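Local coordinates for protein arginase (Medicago truncatula, PDB 6VSS) that hydrolyses L-arginine to urea and L-ornithine, and agmatine to urea and putrescine, as a manganese-dependent homohexamer of the arginase family, at residues Gly72-Phe77 / Glu194-Ser199. Residues are numbered along the deposited sequence; the frame is centred on the assembly and turned at random.
Sequences GHHSSF and EGNYYS
The imidazole of His74 carries the direct contact, and Tyr198 meets one of its faces with two groups. The backbone O of Tyr198 sits above the plane toward the rim, 3.1 Å from His74 CG, while Tyr198 CB lies 3.7 Å from the ring centroid and 20° off its normal, a CH-pi contact. The phenol ring adds little, since the two ring planes are nearly parallel but slid apart, with centroids 6.0 Å from each other. At the ND1 side the Asn196 side chain runs across that of His74 at about a right angle, its amide plane turned 56° from the imidazole and its ND2 3.3 Å from His74 ND1.

Both partners are positioned by turns. Asn196 places CG anti to its own N (chi1 -174°), and OD1 accepts from Tyr198 N at 3.0 Å, an Asx turn whose donor stands above the carbonyl plane. A type I turn from Gly72 to Ser75 presents His74, and the His73 ring backs the imidazole on the face opposite Tyr198 O. An alanine in place of His74 would probably leave Tyr198 CB and the Asn196 amide facing a gap between the loops.

Farther along, a water donates to Glu194 OE2 (3.0 Å) and, over a short 2.5 Å, to Ser76 O. The His74 backbone and Ser76 OG also hydrogen-bond to His200. Ring packing, water and these bonds thus help join an L-ornithine-binding loop to one that probably contacts substrate, the Ser199 side chain lying about 9 Å from a manganese ion.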
loop_
_atom_site.group_PDB
_atom_site.type_symbol
_atom_site.label_atom_id
_atom_site.label_comp_id
_atom_site.label_asym_id
_atom_site.label_seq_id
_atom_site.Cartn_x
_atom_site.Cartn_y
_atom_site.Cartn_z
ATOM N N GLY B 72 -3.808 7.410 -23.672
ATOM C CA GLY B 72 -3.591 6.050 -23.145
ATOM C C GLY B 72 -4.259 5.032 -24.008
ATOM O O GLY B 72 -4.001 3.829 -23.780
ATOM N N HIS B 73 -5.049 5.457 -25.008
ATOM C CA HIS B 73 -5.989 4.503 -25.653
ATOM C C HIS B 73 -5.247 3.574 -26.640
ATOM O O HIS B 73 -5.902 2.718 -27.266
ATOM C CB HIS B 73 -7.204 5.211 -26.241
ATOM C CG HIS B 73 -6.920 6.000 -27.478
ATOM N ND1 HIS B 73 -6.392 7.255 -27.421
ATOM C CD2 HIS B 73 -7.156 5.718 -28.782
ATOM C CE1 HIS B 73 -6.257 7.710 -28.653
ATOM N NE2 HIS B 73 -6.749 6.784 -29.523
ATOM N N HIS B 74 -3.949 3.752 -26.816
ATOM C CA HIS B 74 -3.144 2.950 -27.771
ATOM C C HIS B 74 -2.403 1.866 -26.995
ATOM O O HIS B 74 -1.730 1.084 -27.621
ATOM C CB HIS B 74 -2.230 3.873 -28.620
ATOM C CG HIS B 74 -2.985 4.600 -29.675
ATOM N ND1 HIS B 74 -4.132 4.071 -30.262
ATOM C CD2 HIS B 74 -2.821 5.824 -30.221
ATOM C CE1 HIS B 74 -4.621 4.919 -31.140
ATOM N NE2 HIS B 74 -3.845 6.019 -31.126
ATOM N N SER B 75 -2.505 1.852 -25.668
ATOM C CA SER B 75 -1.818 0.870 -24.793
ATOM C C SER B 75 -2.503 -0.498 -24.935
ATOM O O SER B 75 -3.744 -0.561 -25.128
ATOM C CB SER B 75 -1.785 1.328 -23.366
ATOM O OG SER B 75 -1.237 2.623 -23.234
ATOM N N SER B 76 -1.727 -1.559 -24.802
ATOM C CA SER B 76 -2.147 -2.963 -25.019
ATOM C C SER B 76 -2.732 -3.538 -23.715
ATOM O O SER B 76 -3.565 -4.445 -23.804
ATOM C CB SER B 76 -0.951 -3.763 -25.508
ATOM O OG SER B 76 0.218 -3.368 -24.796
ATOM N N PHE B 77 -2.358 -2.996 -22.551
ATOM C CA PHE B 77 -2.666 -3.629 -21.237
ATOM C C PHE B 77 -3.363 -2.624 -20.322
ATOM O O PHE B 77 -4.338 -3.015 -19.717
ATOM C CB PHE B 77 -1.376 -4.220 -20.657
ATOM C CG PHE B 77 -1.412 -4.688 -19.223
ATOM C CD1 PHE B 77 -2.112 -5.834 -18.867
ATOM C CD2 PHE B 77 -0.730 -3.987 -18.231
ATOM C CE1 PHE B 77 -2.139 -6.249 -17.542
ATOM C CE2 PHE B 77 -0.764 -4.408 -16.913
ATOM C CZ PHE B 77 -1.452 -5.542 -16.574
ATOM N N GLU B 194 -2.204 -6.212 -33.245
ATOM C CA GLU B 194 -3.678 -6.355 -33.055
ATOM C C GLU B 194 -4.411 -5.455 -34.066
ATOM O O GLU B 194 -5.392 -4.813 -33.668
ATOM C CB GLU B 194 -4.041 -6.039 -31.598
ATOM C CG GLU B 194 -3.378 -6.948 -30.569
ATOM C CD GLU B 194 -3.841 -6.772 -29.122
ATOM O OE1 GLU B 194 -4.915 -6.179 -28.922
ATOM O OE2 GLU B 194 -3.149 -7.240 -28.185
ATOM N N GLY B 195 -3.914 -5.379 -35.317
ATOM C CA GLY B 195 -4.416 -4.511 -36.408
ATOM C C GLY B 195 -4.490 -3.022 -36.052
ATOM O O GLY B 195 -5.158 -2.285 -36.826
ATOM N N ASN B 196 -3.842 -2.566 -34.961
ATOM C CA ASN B 196 -3.769 -1.127 -34.567
ATOM C C ASN B 196 -2.457 -0.514 -35.066
ATOM O O ASN B 196 -1.432 -0.538 -34.345
ATOM C CB ASN B 196 -3.888 -0.870 -33.061
ATOM C CG ASN B 196 -3.954 0.617 -32.750
ATOM O OD1 ASN B 196 -4.031 1.435 -33.664
ATOM N ND2 ASN B 196 -3.950 0.974 -31.470
ATOM N N TYR B 197 -2.528 0.085 -36.239
ATOM C CA TYR B 197 -1.474 0.911 -36.858
ATOM C C TYR B 197 -0.768 1.870 -35.867
ATOM O O TYR B 197 0.412 2.125 -36.009
ATOM C CB TYR B 197 -2.175 1.691 -37.955
ATOM C CG TYR B 197 -1.221 2.501 -38.766
ATOM C CD1 TYR B 197 -0.530 1.909 -39.814
ATOM C CD2 TYR B 197 -1.018 3.841 -38.493
ATOM C CE1 TYR B 197 0.337 2.648 -40.596
ATOM C CE2 TYR B 197 -0.144 4.591 -39.259
ATOM C CZ TYR B 197 0.531 3.991 -40.315
ATOM O OH TYR B 197 1.402 4.697 -41.083
ATOM N N TYR B 198 -1.500 2.455 -34.929
ATOM C CA TYR B 198 -1.024 3.499 -33.982
ATOM C C TYR B 198 -0.708 2.899 -32.600
ATOM O O TYR B 198 -0.701 3.657 -31.617
ATOM C CB TYR B 198 -2.100 4.579 -33.819
ATOM C CG TYR B 198 -2.357 5.339 -35.088
ATOM C CD1 TYR B 198 -1.458 6.306 -35.497
ATOM C CD2 TYR B 198 -3.449 5.058 -35.907
ATOM C CE1 TYR B 198 -1.647 7.008 -36.676
ATOM C CE2 TYR B 198 -3.659 5.758 -37.088
ATOM C CZ TYR B 198 -2.751 6.736 -37.470
ATOM O OH TYR B 198 -2.888 7.454 -38.624
ATOM N N SER B 199 -0.521 1.586 -32.499
ATOM C CA SER B 199 -0.260 0.888 -31.207
ATOM C C SER B 199 0.981 1.496 -30.539
ATOM O O SER B 199 1.897 1.897 -31.269
ATOM C CB SER B 199 -0.079 -0.599 -31.438
ATOM O OG SER B 199 0.550 -1.246 -30.328
HETATM O O HOH W 1 -3.715 -6.388 -25.365
#